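Local structure of Tat pathway signal sequence domain protein (Parabacteroides merdae, 4Q9A) at residues 46-56 with 68-76; 149-157 with 200-210. The protein probably hydrolyses ester bonds, as a GDSL-like lipase or acylhydrolase of the SGNH hydrolase clan. All coordinates share one frame; numbering follows the deposited sequence.

Contact 1: residues 46-56 with 68-76; sequences QFGSGYVLFTA and PKIYNRGIS
Gln46, near the end of helix 44-47, offers its carboxamide oxygen to strand 69-72. Gln46 OE1 receives the backbone N-H of Asn72 at 3.0 Å, on a lone pair and almost straight (174°). A second donor, Arg73 NH2, meets the same Gln46 OE1 at 3.1 Å, tilted from the carbonyl plane; it also bonds Ser38 O, while Gln46 NE2 turns to Arg40 O. A bend at chi2 (61°) carries the amide to the edge of the Tyr71 ring, their planes nearly perpendicular. The other polar link runs back: Asn72 ND2 gives a 2.8 Å bond to Phe47 O from above the carbonyl plane, and also bonds Thr30 O; its OD1 closes an Asx turn on Gly74 N. The apolar part belongs to Ile70, whose CG2 lies 3.7 Å from Phe47 CE1 and 4.0 Å from Ala56 CB, packing helix 51-62 against the strand within the beta-alpha-beta crossover from strand 21-26. An alanine in place of Gln46 is likely to leave Asn72 N without its acceptor and the Arg73 guanidinium less firmly fixed. Two buried side-chain amides thus tie helix end to strand, each matching backbone groups that apolar packing could not satisfy.

Contact 2: residues 149-157 with 200-210; sequences FTLRDGAAI and ARYWSNDGVHP
Gly154 and Gly207 meet backbone to backbone, their CA atoms 3.7 Å apart, and neither position could take a CB without striking the other segment. This flat spot lets two irregular loops lie close, and three main-chain bonds lace them: Leu151 N to Gly207 O (3.0 Å), Ala155 N to Asn205 O and Ala156 N to Asp206 O. Beside it Leu151 is the main bump. With CG anti to the carbonyl carbon (chi1 -71°), its branches part over segment 200-210: Leu151 CD2 lies against Trp203 CB at 3.6 Å, CD1 reaches Ser204 CB, and CB touches Ala200 CB, while Val195 and Phe191 border the same hollow. The sequence Asp206-Gly-Val-His209 fits the DxxH motif of SGNH hydrolases, which in relatives carries the catalytic aspartate and histidine. Here Asp206 OD2 accepts from His209 ND1 at 2.7 Å, and OD1 takes the backbone N-H of Val208, closing an Asx turn, and that of His209, one residue further on, so that the loop curls about the carboxylate; Ser204 OG accepts from Gly207 N and donates to His209 O. Behind this curl, Ile157 brings CD1 close to the backbone oxygens of Asp206 and Gly207 and against Val208 CG2 (3.8 Å), and Ala156 CB rests on Asp206 CB. On the solvent-facing side, Arg201 lays one face of its guanidinium over the Gly154-Ala155 peptide, with Ala155 N above its centre, and Arg201 NE bonds Asp153 O at 2.8 Å. At the far end, Phe149 brings the edge of its ring, at CZ, to Pro210 CD (4.4 Å), the ring itself stacking with Phe191 of helix 187-194.

Contacts 1 and 2 do not touch: their centres are 21 Å apart and their nearest atoms about 5 Å. What joins them is the loop after strand 21-26, which carries the phosphoserine at position 28. In contact 2, His209 NE2 hydrogen-bonds a phosphate oxygen of that residue, and Pro210 packs on Ile29; in contact 1, Asn72 and Tyr51 hold Thr30, while Ser76 N bonds Asp31. Both therefore flank the probable active site, contact 2 more directly. Met218 of helix 212-226 is a second bridge, touched by Tyr51 of contact 1 and by Phe149 and Pro210 of contact 2. Each also faces the second subunit, Phe47 packing on Leu212 of that subunit and Tyr202 OH bonding its Leu60 O.

Contact 1: residues 46-56 with 68-76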
loop_
_atom_site.group_PDB
_atom_site.type_symbol
_atom_site.label_atom_id
_atom_site.label_comp_id
_atom_site.label_asym_id
_atom_site.label_seq_id
_atom_site.Cartn_x
_atom_site.Cartn_y
_atom_site.Cartn_z
ATOM N N GLN A 46 7.241 -11.547 0.477
ATOM C CA GLN A 46 8.575 -10.971 0.355
ATOM C C GLN A 46 8.669 -9.666 1.143
ATOM O O GLN A 46 9.614 -9.493 1.916
ATOM C CB GLN A 46 8.935 -10.762 -1.136
ATOM C CG GLN A 46 10.315 -10.148 -1.410
ATOM C CD GLN A 46 11.523 -10.940 -0.927
ATOM O OE1 GLN A 46 12.412 -10.407 -0.251
ATOM N NE2 GLN A 46 11.637 -12.200 -1.321
ATOM N N PHE A 47 7.668 -8.785 0.971
ATOM C CA PHE A 47 7.610 -7.438 1.522
ATOM C C PHE A 47 7.174 -7.326 2.981
ATOM O O PHE A 47 7.700 -6.473 3.719
ATOM C CB PHE A 47 6.639 -6.588 0.676
ATOM C CG PHE A 47 6.999 -6.449 -0.781
ATOM C CD1 PHE A 47 8.328 -6.343 -1.180
ATOM C CD2 PHE A 47 6.006 -6.328 -1.749
ATOM C CE1 PHE A 47 8.658 -6.212 -2.530
ATOM C CE2 PHE A 47 6.335 -6.170 -3.098
ATOM C CZ PHE A 47 7.658 -6.106 -3.479
ATOM N N GLY A 48 6.167 -8.098 3.360
ATOM C CA GLY A 48 5.584 -7.974 4.684
ATOM C C GLY A 48 4.537 -6.874 4.674
ATOM O O GLY A 48 3.961 -6.578 3.617
ATOM N N SER A 49 4.295 -6.237 5.831
ATOM C CA SER A 49 3.228 -5.237 5.930
ATOM C C SER A 49 3.699 -3.807 6.224
ATOM O O SER A 49 2.844 -2.935 6.466
ATOM C CB SER A 49 2.232 -5.659 7.008
ATOM O OG SER A 49 1.907 -7.037 6.904
ATOM N N GLY A 50 5.014 -3.569 6.210
ATOM C CA GLY A 50 5.582 -2.257 6.534
ATOM C C GLY A 50 5.597 -1.257 5.406
ATOM O O GLY A 50 5.033 -1.506 4.333
ATOM N N TYR A 51 6.296 -0.126 5.638
ATOM C CA TYR A 51 6.494 0.939 4.644
ATOM C C TYR A 51 7.102 0.353 3.349
ATOM O O TYR A 51 6.872 0.903 2.275
ATOM C CB TYR A 51 7.400 2.059 5.204
ATOM C CG TYR A 51 8.874 1.698 5.275
ATOM C CD1 TYR A 51 9.399 1.040 6.384
ATOM C CD2 TYR A 51 9.742 2.006 4.224
ATOM C CE1 TYR A 51 10.757 0.724 6.461
ATOM C CE2 TYR A 51 11.093 1.655 4.273
ATOM C CZ TYR A 51 11.593 1.008 5.393
ATOM O OH TYR A 51 12.921 0.662 5.461
ATOM N N VAL A 52 7.875 -0.759 3.462
ATOM C CA VAL A 52 8.520 -1.411 2.318
ATOM C C VAL A 52 7.447 -1.858 1.312
ATOM O O VAL A 52 7.590 -1.593 0.118
ATOM C CB VAL A 52 9.428 -2.577 2.767
ATOM C CG1 VAL A 52 9.949 -3.365 1.577
ATOM C CG2 VAL A 52 10.579 -2.064 3.616
ATOM N N LEU A 53 6.355 -2.465 1.806
ATOM C CA LEU A 53 5.249 -2.901 0.965
ATOM C C LEU A 53 4.688 -1.703 0.154
ATOM O O LEU A 53 4.595 -1.780 -1.070
ATOM C CB LEU A 53 4.156 -3.563 1.842
ATOM C CG LEU A 53 2.731 -3.669 1.289
ATOM C CD1 LEU A 53 2.672 -4.583 0.071
ATOM C CD2 LEU A 53 1.776 -4.158 2.359
ATOM N N PHE A 54 4.386 -0.591 0.843
ATOM C CA PHE A 54 3.783 0.607 0.274
ATOM C C PHE A 54 4.709 1.357 -0.679
ATOM O O PHE A 54 4.213 1.969 -1.623
ATOM C CB PHE A 54 3.262 1.502 1.392
ATOM C CG PHE A 54 2.162 0.781 2.135
ATOM C CD1 PHE A 54 0.905 0.605 1.553
ATOM C CD2 PHE A 54 2.406 0.194 3.372
ATOM C CE1 PHE A 54 -0.097 -0.126 2.208
ATOM C CE2 PHE A 54 1.403 -0.520 4.038
ATOM C CZ PHE A 54 0.154 -0.672 3.452
ATOM N N THR A 55 6.025 1.266 -0.467
ATOM C CA THR A 55 7.052 1.862 -1.320
ATOM C C THR A 55 7.206 0.998 -2.573
ATOM O O THR A 55 7.274 1.518 -3.686
ATOM C CB THR A 55 8.385 1.959 -0.552
ATOM O OG1 THR A 55 8.141 2.343 0.801
ATOM C CG2 THR A 55 9.372 2.910 -1.203
ATOM N N ALA A 56 7.278 -0.335 -2.370
ATOM C CA ALA A 56 7.445 -1.331 -3.419
ATOM C C ALA A 56 6.328 -1.240 -4.457
ATOM O O ALA A 56 6.613 -1.132 -5.655
ATOM C CB ALA A 56 7.493 -2.714 -2.813
ATOM N N PRO A 68 10.833 -3.796 -12.127
ATOM C CA PRO A 68 11.854 -3.956 -11.084
ATOM C C PRO A 68 11.632 -5.190 -10.206
ATOM O O PRO A 68 10.489 -5.640 -10.027
ATOM C CB PRO A 68 11.722 -2.666 -10.267
ATOM C CG PRO A 68 10.362 -2.194 -10.485
ATOM C CD PRO A 68 9.925 -2.668 -11.824
ATOM N N LYS A 69 12.734 -5.751 -9.697
ATOM C CA LYS A 69 12.694 -6.907 -8.802
ATOM C C LYS A 69 13.010 -6.368 -7.417
ATOM O O LYS A 69 14.146 -5.937 -7.171
ATOM C CB LYS A 69 13.673 -8.029 -9.246
ATOM C CG LYS A 69 13.772 -8.285 -10.764
ATOM C CD LYS A 69 14.278 -9.702 -11.055
ATOM C CE LYS A 69 15.037 -9.794 -12.344
ATOM N NZ LYS A 69 15.574 -11.153 -12.572
ATOM N N ILE A 70 11.982 -6.299 -6.543
ATOM C CA ILE A 70 12.094 -5.707 -5.205
ATOM C C ILE A 70 12.135 -6.791 -4.112
ATOM O O ILE A 70 11.328 -7.730 -4.106
ATOM C CB ILE A 70 10.976 -4.653 -4.959
ATOM C CG1 ILE A 70 10.869 -3.674 -6.167
ATOM C CG2 ILE A 70 11.246 -3.869 -3.665
ATOM C CD1 ILE A 70 9.674 -2.787 -6.205
ATOM N N TYR A 71 13.108 -6.645 -3.196
ATOM C CA TYR A 71 13.379 -7.568 -2.091
ATOM C C TYR A 71 13.444 -6.830 -0.758
ATOM O O TYR A 71 13.776 -5.643 -0.732
ATOM C CB TYR A 71 14.714 -8.313 -2.341
ATOM C CG TYR A 71 14.649 -9.267 -3.509
ATOM C CD1 TYR A 71 14.157 -10.558 -3.352
ATOM C CD2 TYR A 71 15.081 -8.880 -4.773
ATOM C CE1 TYR A 71 14.092 -11.440 -4.426
ATOM C CE2 TYR A 71 15.017 -9.756 -5.857
ATOM C CZ TYR A 71 14.527 -11.039 -5.676
ATOM O OH TYR A 71 14.428 -11.924 -6.717
ATOM N N ASN A 72 13.151 -7.553 0.346
ATOM C CA ASN A 72 13.215 -7.057 1.724
ATOM C C ASN A 72 14.057 -8.027 2.549
ATOM O O ASN A 72 13.778 -9.232 2.553
ATOM C CB ASN A 72 11.803 -6.896 2.322
ATOM C CG ASN A 72 11.698 -6.317 3.730
ATOM O OD1 ASN A 72 12.679 -6.121 4.467
ATOM N ND2 ASN A 72 10.466 -6.078 4.165
ATOM N N ARG A 73 15.104 -7.520 3.228
ATOM C CA ARG A 73 15.930 -8.395 4.064
ATOM C C ARG A 73 16.029 -7.904 5.536
ATOM O O ARG A 73 16.796 -8.478 6.322
ATOM C CB ARG A 73 17.321 -8.627 3.452
ATOM C CG ARG A 73 17.308 -9.643 2.306
ATOM C CD ARG A 73 16.750 -11.021 2.673
ATOM N NE ARG A 73 15.619 -11.408 1.825
ATOM C CZ ARG A 73 14.901 -12.519 1.981
ATOM N NH1 ARG A 73 15.176 -13.365 2.969
ATOM N NH2 ARG A 73 13.883 -12.775 1.172
ATOM N N GLY A 74 15.202 -6.913 5.898
ATOM C CA GLY A 74 15.158 -6.372 7.246
ATOM C C GLY A 74 14.852 -7.428 8.290
ATOM O O GLY A 74 14.103 -8.378 8.022
ATOM N N ILE A 75 15.489 -7.305 9.471
ATOM C CA ILE A 75 15.304 -8.211 10.614
ATOM C C ILE A 75 15.092 -7.366 11.875
ATOM O O ILE A 75 15.916 -6.519 12.205
ATOM C CB ILE A 75 16.495 -9.224 10.779
ATOM C CG1 ILE A 75 16.647 -10.206 9.582
ATOM C CG2 ILE A 75 16.511 -9.942 12.148
ATOM C CD1 ILE A 75 15.545 -11.221 9.330
ATOM N N SER A 76 13.992 -7.615 12.583
ATOM C CA SER A 76 13.665 -6.945 13.844
ATOM C C SER A 76 14.779 -7.108 14.894
ATOM O O SER A 76 15.516 -8.110 14.911
ATOM C CB SER A 76 12.353 -7.470 14.400
ATOM O OG SER A 76 12.277 -8.843 14.069
#

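Contact 2: residues 149-157 with 200-210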
loop_
_atom_site.group_PDB
_atom_site.type_symbol
_atom_site.label_atom_id
_atom_site.label_comp_id
_atom_site.label_asym_id
_atom_site.label_seq_id
_atom_site.Cartn_x
_atom_site.Cartn_y
_atom_site.Cartn_z
ATOM N N PHE A 149 14.021 7.659 13.326
ATOM C CA PHE A 149 13.045 8.612 13.866
ATOM C C PHE A 149 12.256 8.113 15.075
ATOM O O PHE A 149 12.237 6.915 15.358
ATOM C CB PHE A 149 12.014 8.940 12.748
ATOM C CG PHE A 149 11.301 7.704 12.222
ATOM C CD1 PHE A 149 10.152 7.224 12.843
ATOM C CD2 PHE A 149 11.826 6.976 11.158
ATOM C CE1 PHE A 149 9.548 6.037 12.413
ATOM C CE2 PHE A 149 11.213 5.802 10.720
ATOM C CZ PHE A 149 10.075 5.341 11.349
ATOM N N THR A 150 11.488 9.034 15.698
ATOM C CA THR A 150 10.565 8.784 16.813
ATOM C C THR A 150 9.418 9.796 16.837
ATOM O O THR A 150 9.599 10.967 16.479
ATOM C CB THR A 150 11.250 8.843 18.195
ATOM O OG1 THR A 150 11.786 10.156 18.392
ATOM C CG2 THR A 150 12.297 7.747 18.418
ATOM N N LEU A 151 8.262 9.348 17.345
ATOM C CA LEU A 151 7.089 10.158 17.607
ATOM C C LEU A 151 7.013 10.281 19.162
ATOM O O LEU A 151 6.807 9.285 19.860
ATOM C CB LEU A 151 5.855 9.533 16.944
ATOM C CG LEU A 151 5.820 9.619 15.388
ATOM C CD1 LEU A 151 6.453 8.364 14.718
ATOM C CD2 LEU A 151 4.397 9.819 14.884
ATOM N N ARG A 152 7.334 11.488 19.685
ATOM C CA ARG A 152 7.451 11.831 21.104
ATOM C C ARG A 152 6.264 11.376 21.971
ATOM O O ARG A 152 6.462 10.976 23.138
ATOM C CB ARG A 152 7.647 13.341 21.272
ATOM C CG ARG A 152 9.033 13.824 20.875
ATOM C CD ARG A 152 9.381 15.178 21.466
ATOM N NE ARG A 152 10.733 15.605 21.086
ATOM C CZ ARG A 152 11.529 16.353 21.846
ATOM N NH1 ARG A 152 11.123 16.766 23.043
ATOM N NH2 ARG A 152 12.740 16.689 21.419
ATOM N N ASP A 153 5.035 11.450 21.415
ATOM C CA ASP A 153 3.844 11.031 22.154
ATOM C C ASP A 153 3.463 9.568 21.854
ATOM O O ASP A 153 2.298 9.181 21.977
ATOM C CB ASP A 153 2.655 11.975 21.911
ATOM C CG ASP A 153 1.687 12.091 23.095
ATOM O OD1 ASP A 153 2.065 11.678 24.231
ATOM O OD2 ASP A 153 0.562 12.619 22.896
ATOM N N GLY A 154 4.465 8.754 21.533
ATOM C CA GLY A 154 4.290 7.321 21.324
ATOM C C GLY A 154 4.320 6.636 22.674
ATOM O O GLY A 154 4.799 7.226 23.654
ATOM N N ALA A 155 3.815 5.395 22.738
ATOM C CA ALA A 155 3.744 4.604 23.969
ATOM C C ALA A 155 5.116 4.256 24.573
ATOM O O ALA A 155 5.239 4.266 25.795
ATOM C CB ALA A 155 2.969 3.319 23.723
ATOM N N ALA A 156 6.126 3.947 23.735
ATOM C CA ALA A 156 7.462 3.496 24.147
ATOM C C ALA A 156 8.473 4.610 24.443
ATOM O O ALA A 156 9.557 4.319 24.975
ATOM C CB ALA A 156 8.037 2.596 23.073
ATOM N N ILE A 157 8.142 5.868 24.110
ATOM C CA ILE A 157 9.086 6.966 24.298
ATOM C C ILE A 157 8.824 7.741 25.603
ATOM O O ILE A 157 7.694 8.171 25.890
ATOM C CB ILE A 157 9.124 7.888 23.037
ATOM C CG1 ILE A 157 10.021 7.277 21.954
ATOM C CG2 ILE A 157 9.632 9.279 23.344
ATOM C CD1 ILE A 157 9.326 6.431 20.971
ATOM N N ALA A 200 0.214 11.642 17.291
ATOM C CA ALA A 200 1.301 10.683 17.087
ATOM C C ALA A 200 0.835 9.231 17.056
ATOM O O ALA A 200 1.276 8.476 16.189
ATOM C CB ALA A 200 2.328 10.848 18.184
ATOM N N ARG A 201 -0.077 8.842 17.960
ATOM C CA ARG A 201 -0.528 7.454 18.072
ATOM C C ARG A 201 -1.455 7.000 16.922
ATOM O O ARG A 201 -1.757 5.807 16.814
ATOM C CB ARG A 201 -1.111 7.183 19.454
ATOM C CG ARG A 201 0.031 7.171 20.457
ATOM C CD ARG A 201 -0.317 6.587 21.786
ATOM N NE ARG A 201 0.431 7.284 22.828
ATOM C CZ ARG A 201 0.527 6.868 24.081
ATOM N NH1 ARG A 201 -0.043 5.728 24.455
ATOM N NH2 ARG A 201 1.208 7.579 24.971
ATOM N N TYR A 202 -1.826 7.930 16.034
ATOM C CA TYR A 202 -2.544 7.651 14.797
ATOM C C TYR A 202 -1.516 7.116 13.787
ATOM O O TYR A 202 -1.787 6.151 13.067
ATOM C CB TYR A 202 -3.251 8.928 14.283
ATOM C CG TYR A 202 -3.912 8.780 12.931
ATOM C CD1 TYR A 202 -5.169 8.197 12.808
ATOM C CD2 TYR A 202 -3.293 9.242 11.775
ATOM C CE1 TYR A 202 -5.788 8.062 11.567
ATOM C CE2 TYR A 202 -3.910 9.130 10.530
ATOM C CZ TYR A 202 -5.152 8.523 10.429
ATOM O OH TYR A 202 -5.776 8.373 9.217
ATOM N N TRP A 203 -0.324 7.730 13.778
ATOM C CA TRP A 203 0.770 7.413 12.873
ATOM C C TRP A 203 1.560 6.211 13.333
ATOM O O TRP A 203 1.978 5.410 12.501
ATOM C CB TRP A 203 1.705 8.626 12.745
ATOM C CG TRP A 203 1.006 9.872 12.298
ATOM C CD1 TRP A 203 0.550 10.887 13.084
ATOM C CD2 TRP A 203 0.590 10.181 10.964
ATOM N NE1 TRP A 203 -0.075 11.840 12.312
ATOM C CE2 TRP A 203 -0.082 11.423 11.008
ATOM C CE3 TRP A 203 0.713 9.520 9.724
ATOM C CZ2 TRP A 203 -0.610 12.031 9.860
ATOM C CZ3 TRP A 203 0.185 10.128 8.587
ATOM C CH2 TRP A 203 -0.461 11.370 8.662
ATOM N N SER A 204 1.800 6.112 14.653
ATOM C CA SER A 204 2.576 5.054 15.311
ATOM C C SER A 204 2.169 4.986 16.752
ATOM O O SER A 204 2.301 5.985 17.460
ATOM C CB SER A 204 4.076 5.327 15.206
ATOM O OG SER A 204 4.757 4.709 16.287
ATOM N N ASN A 205 1.706 3.816 17.208
ATOM C CA ASN A 205 1.237 3.683 18.581
ATOM C C ASN A 205 2.382 3.731 19.618
ATOM O O ASN A 205 2.212 4.402 20.636
ATOM C CB ASN A 205 0.391 2.433 18.760
ATOM C CG ASN A 205 -0.244 2.360 20.128
ATOM O OD1 ASN A 205 0.298 1.727 21.032
ATOM N ND2 ASN A 205 -1.363 3.059 20.336
ATOM N N ASP A 206 3.537 3.069 19.352
ATOM C CA ASP A 206 4.663 3.060 20.300
ATOM C C ASP A 206 5.666 4.221 20.083
ATOM O O ASP A 206 6.493 4.486 20.969
ATOM C CB ASP A 206 5.408 1.719 20.284
ATOM C CG ASP A 206 5.823 1.202 18.920
ATOM O OD1 ASP A 206 6.273 2.011 18.087
ATOM O OD2 ASP A 206 5.764 -0.020 18.713
ATOM N N GLY A 207 5.575 4.896 18.932
ATOM C CA GLY A 207 6.459 6.005 18.577
ATOM C C GLY A 207 7.737 5.564 17.884
ATOM O O GLY A 207 8.558 6.397 17.507
ATOM N N VAL A 208 7.912 4.243 17.718
ATOM C CA VAL A 208 9.071 3.605 17.087
ATOM C C VAL A 208 8.638 2.971 15.766
ATOM O O VAL A 208 9.216 3.277 14.725
ATOM C CB VAL A 208 9.692 2.540 18.035
ATOM C CG1 VAL A 208 10.753 1.707 17.327
ATOM C CG2 VAL A 208 10.262 3.179 19.291
ATOM N N HIS A 209 7.647 2.052 15.843
ATOM C CA HIS A 209 7.098 1.288 14.738
ATOM C C HIS A 209 5.859 2.001 14.194
ATOM O O HIS A 209 4.876 2.182 14.931
ATOM C CB HIS A 209 6.759 -0.169 15.166
ATOM C CG HIS A 209 7.853 -0.885 15.906
ATOM N ND1 HIS A 209 7.967 -0.803 17.287
ATOM C CD2 HIS A 209 8.863 -1.667 15.432
ATOM C CE1 HIS A 209 9.037 -1.525 17.607
ATOM N NE2 HIS A 209 9.618 -2.055 16.524
ATOM N N PRO A 210 5.884 2.374 12.892
ATOM C CA PRO A 210 4.723 3.045 12.292
ATOM C C PRO A 210 3.562 2.105 11.978
ATOM O O PRO A 210 3.771 0.957 11.572
ATOM C CB PRO A 210 5.287 3.613 10.990
ATOM C CG PRO A 210 6.382 2.695 10.629
ATOM C CD PRO A 210 6.976 2.212 11.909
#